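Local coordinates for 4,5-DOPA dioxygenase extradiol (Escherichia coli, PDB 2PW6), which opens the aromatic ring of dihydroxyphenylalanine between carbons 4 and 5 in vitro, although its physiological substrate is unknown, at residues Q99-L104 against R157-L162. Sequence-based numbering, arbitrary orientation.
Sequences QRLVEL and RKLAAL
The guanidinium of Arg100, the flat group of this contact, is approached obliquely by Leu162 CD2 and Ala161 CB. Its polar end is engaged elsewhere, NH2 forming a salt bridge with Glu165. The contact joins helix 95-105 of the LigB-type alpha/beta fold to the C-terminal part of helix 149-159 and the residues that follow it, on one side of the mixed sheet: Leu101 touches Val139 of strand 138-144, Leu159 touches Leu141 of that strand and Leu169 of 167-173, and Leu162 rests on Ile167. The Arg100 and Leu162 side chains run antiparallel alongside one another, with Arg100 CG 3.8 Å from Leu162 CD2; the bend at chi2 (67°) turns the rest of the arginine chain along this methyl, and NE lies 3.9 Å from the same CD2. The other branch, Leu162 CD1, lies 4.1 Å from Leu101 CD1, those two side chains meeting at about a right angle. Leu162 CG is 3.9 Å from Leu104 CD2, so one leucine touches Arg100, Leu101 and Leu104, the three residues through which helix 95-105 makes this contact. An alanine in place of Leu162 would probably open a gap between Arg100, Leu101 and Leu104 and leave the arginine's aliphatic stem without the CD2 methyl it packs on. Deeper toward the sheet, Leu101 CD1 and Leu159 CD2 are only 3.5 Å apart, a methyl-methyl approach shorter than carbon atoms normally keep. Nearer the solvent, with CG anti to the backbone N (chi1 171°), the Leu104 side chain extends toward residues 157-162 and brings both methyls up to the Lys158 carbonyl: CD1 stands 3.6 Å from Lys158 O and CD2 3.3 Å from that same oxygen.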
ATOM      1  N   GLN A  99       1.373  21.269 -16.448  1.00 39.32           N
ATOM      2  CA  GLN A  99       2.305  22.205 -17.075  1.00 38.86           C
ATOM      3  C   GLN A  99       2.334  23.482 -16.280  1.00 37.34           C
ATOM      4  O   GLN A  99       3.413  24.069 -16.042  1.00 36.96           O
ATOM      5  CB  GLN A  99       1.845  22.474 -18.529  1.00 39.89           C
ATOM      6  CG  GLN A  99       2.390  23.737 -19.216  1.00 41.15           C
ATOM      7  CD  GLN A  99       1.703  23.986 -20.599  1.00 41.96           C
ATOM      8  OE1 GLN A  99       1.206  23.043 -21.241  1.00 47.19           O
ATOM      9  NE2 GLN A  99       1.643  25.239 -21.014  1.00 41.04           N
ATOM     10  N   ARG A 100       1.149  23.921 -15.870  1.00 36.02           N
ATOM     11  CA  ARG A 100       1.028  25.086 -15.013  1.00 36.68           C
ATOM     12  C   ARG A 100       1.744  24.900 -13.639  1.00 36.95           C
ATOM     13  O   ARG A 100       2.319  25.839 -13.100  1.00 36.83           O
ATOM     14  CB  ARG A 100      -0.446  25.483 -14.869  1.00 36.60           C
ATOM     15  CG  ARG A 100      -0.734  26.594 -13.856  1.00 38.43           C
ATOM     16  CD  ARG A 100      -0.193  27.987 -14.218  1.00 41.32           C
ATOM     17  NE  ARG A 100      -0.454  28.944 -13.121  1.00 41.66           N
ATOM     18  CZ  ARG A 100       0.457  29.707 -12.518  1.00 41.61           C
ATOM     19  NH1 ARG A 100       1.740  29.687 -12.892  1.00 40.86           N
ATOM     20  NH2 ARG A 100       0.075  30.528 -11.542  1.00 42.30           N
ATOM     21  N   LEU A 101       1.743  23.672 -13.125  1.00 37.90           N
ATOM     22  CA  LEU A 101       2.480  23.305 -11.903  1.00 38.93           C
ATOM     23  C   LEU A 101       3.976  23.381 -12.156  1.00 39.75           C
ATOM     24  O   LEU A 101       4.710  23.982 -11.363  1.00 39.10           O
ATOM     25  CB  LEU A 101       2.081  21.898 -11.437  1.00 38.45           C
ATOM     26  CG  LEU A 101       2.121  21.489  -9.962  1.00 40.05           C
ATOM     27  CD1 LEU A 101       2.118  22.672  -9.004  1.00 39.43           C
ATOM     28  CD2 LEU A 101       0.904  20.664  -9.717  1.00 41.54           C
ATOM     29  N   VAL A 102       4.421  22.812 -13.287  1.00 40.54           N
ATOM     30  CA  VAL A 102       5.846  22.817 -13.625  1.00 41.67           C
ATOM     31  C   VAL A 102       6.363  24.229 -13.775  1.00 42.83           C
ATOM     32  O   VAL A 102       7.425  24.538 -13.235  1.00 44.06           O
ATOM     33  CB  VAL A 102       6.177  21.909 -14.834  1.00 41.74           C
ATOM     34  CG1 VAL A 102       7.661  21.931 -15.195  1.00 41.15           C
ATOM     35  CG2 VAL A 102       5.770  20.467 -14.515  1.00 43.01           C
ATOM     36  N   GLU A 103       5.596  25.092 -14.458  1.00 43.65           N
ATOM     37  CA  GLU A 103       5.966  26.501 -14.699  1.00 44.04           C
ATOM     38  C   GLU A 103       6.002  27.337 -13.423  1.00 43.74           C
ATOM     39  O   GLU A 103       6.958  28.092 -13.178  1.00 43.68           O
ATOM     40  CB  GLU A 103       4.979  27.148 -15.706  1.00 44.28           C
ATOM     41  CG  GLU A 103       5.035  26.526 -17.132  1.00 45.81           C
ATOM     42  CD  GLU A 103       3.838  26.895 -18.054  1.00 45.69           C
ATOM     43  OE1 GLU A 103       3.898  26.504 -19.265  1.00 48.34           O
ATOM     44  OE2 GLU A 103       2.869  27.563 -17.591  1.00 45.15           O
ATOM     45  N   LEU A 104       4.934  27.233 -12.634  1.00 43.37           N
ATOM     46  CA  LEU A 104       4.861  27.873 -11.321  1.00 43.87           C
ATOM     47  C   LEU A 104       6.072  27.527 -10.404  1.00 43.23           C
ATOM     48  O   LEU A 104       6.653  28.414  -9.785  1.00 43.54           O
ATOM     49  CB  LEU A 104       3.531  27.522 -10.642  1.00 43.97           C
ATOM     50  CG  LEU A 104       3.373  27.940  -9.186  1.00 45.58           C
ATOM     51  CD1 LEU A 104       3.143  29.450  -9.101  1.00 45.16           C
ATOM     52  CD2 LEU A 104       2.219  27.172  -8.532  1.00 45.38           C
ATOM     53  N   ARG A 157       3.491  27.914  -0.118  1.00 45.22           N
ATOM     54  CA  ARG A 157       3.501  29.336  -0.413  1.00 45.88           C
ATOM     55  C   ARG A 157       3.405  29.574  -1.937  1.00 45.78           C
ATOM     56  O   ARG A 157       2.688  30.463  -2.394  1.00 46.00           O
ATOM     57  CB  ARG A 157       4.780  29.983   0.151  1.00 46.75           C
ATOM     58  CG  ARG A 157       4.754  30.316   1.617  1.00 46.79           C
ATOM     59  CD  ARG A 157       4.012  31.617   1.801  1.00 50.57           C
ATOM     60  NE  ARG A 157       3.381  31.746   3.117  1.00 51.30           N
ATOM     61  CZ  ARG A 157       3.972  32.277   4.185  1.00 53.62           C
ATOM     62  NH1 ARG A 157       5.237  32.700   4.131  1.00 53.99           N
ATOM     63  NH2 ARG A 157       3.302  32.381   5.325  1.00 55.97           N
ATOM     64  N   LYS A 158       4.132  28.779  -2.717  1.00 45.58           N
ATOM     65  CA  LYS A 158       4.040  28.840  -4.187  1.00 45.10           C
ATOM     66  C   LYS A 158       2.721  28.280  -4.708  1.00 44.98           C
ATOM     67  O   LYS A 158       2.150  28.827  -5.650  1.00 46.00           O
ATOM     68  CB  LYS A 158       5.188  28.089  -4.841  1.00 45.09           C
ATOM     69  CG  LYS A 158       6.552  28.611  -4.500  1.00 45.80           C
ATOM     70  CD  LYS A 158       7.581  27.591  -4.929  1.00 48.56           C
ATOM     71  CE  LYS A 158       8.924  28.246  -5.118  1.00 52.79           C
ATOM     72  NZ  LYS A 158       9.569  28.542  -3.823  1.00 55.85           N
ATOM     73  N   LEU A 159       2.222  27.203  -4.104  1.00 43.73           N
ATOM     74  CA  LEU A 159       0.950  26.606  -4.556  1.00 42.89           C
ATOM     75  C   LEU A 159      -0.261  27.474  -4.313  1.00 42.84           C
ATOM     76  O   LEU A 159      -1.327  27.217  -4.881  1.00 42.56           O
ATOM     77  CB  LEU A 159       0.722  25.251  -3.893  1.00 42.50           C
ATOM     78  CG  LEU A 159       1.686  24.163  -4.367  1.00 42.89           C
ATOM     79  CD1 LEU A 159       1.727  23.030  -3.362  1.00 41.35           C
ATOM     80  CD2 LEU A 159       1.311  23.686  -5.805  1.00 40.89           C
ATOM     81  N   ALA A 160      -0.109  28.452  -3.422  1.00 43.38           N
ATOM     82  CA  ALA A 160      -1.190  29.354  -3.026  1.00 44.37           C
ATOM     83  C   ALA A 160      -1.847  30.065  -4.230  1.00 44.47           C
ATOM     84  O   ALA A 160      -3.076  30.104  -4.336  1.00 44.20           O
ATOM     85  CB  ALA A 160      -0.689  30.384  -1.967  1.00 43.92           C
ATOM     86  N   ALA A 161      -1.028  30.585  -5.145  1.00 44.93           N
ATOM     87  CA  ALA A 161      -1.564  31.210  -6.358  1.00 45.80           C
ATOM     88  C   ALA A 161      -2.616  30.340  -7.079  1.00 45.43           C
ATOM     89  O   ALA A 161      -3.592  30.853  -7.604  1.00 46.35           O
ATOM     90  CB  ALA A 161      -0.416  31.614  -7.329  1.00 45.79           C
ATOM     91  N   LEU A 162      -2.432  29.031  -7.110  1.00 45.23           N
ATOM     92  CA  LEU A 162      -3.385  28.182  -7.834  1.00 45.53           C
ATOM     93  C   LEU A 162      -4.788  28.159  -7.235  1.00 46.58           C
ATOM     94  O   LEU A 162      -5.741  27.686  -7.882  1.00 46.65           O
ATOM     95  CB  LEU A 162      -2.872  26.764  -7.956  1.00 45.45           C
ATOM     96  CG  LEU A 162      -1.570  26.503  -8.701  1.00 44.27           C
ATOM     97  CD1 LEU A 162      -1.147  25.083  -8.391  1.00 39.00           C
ATOM     98  CD2 LEU A 162      -1.757  26.730 -10.214  1.00 40.39           C
TER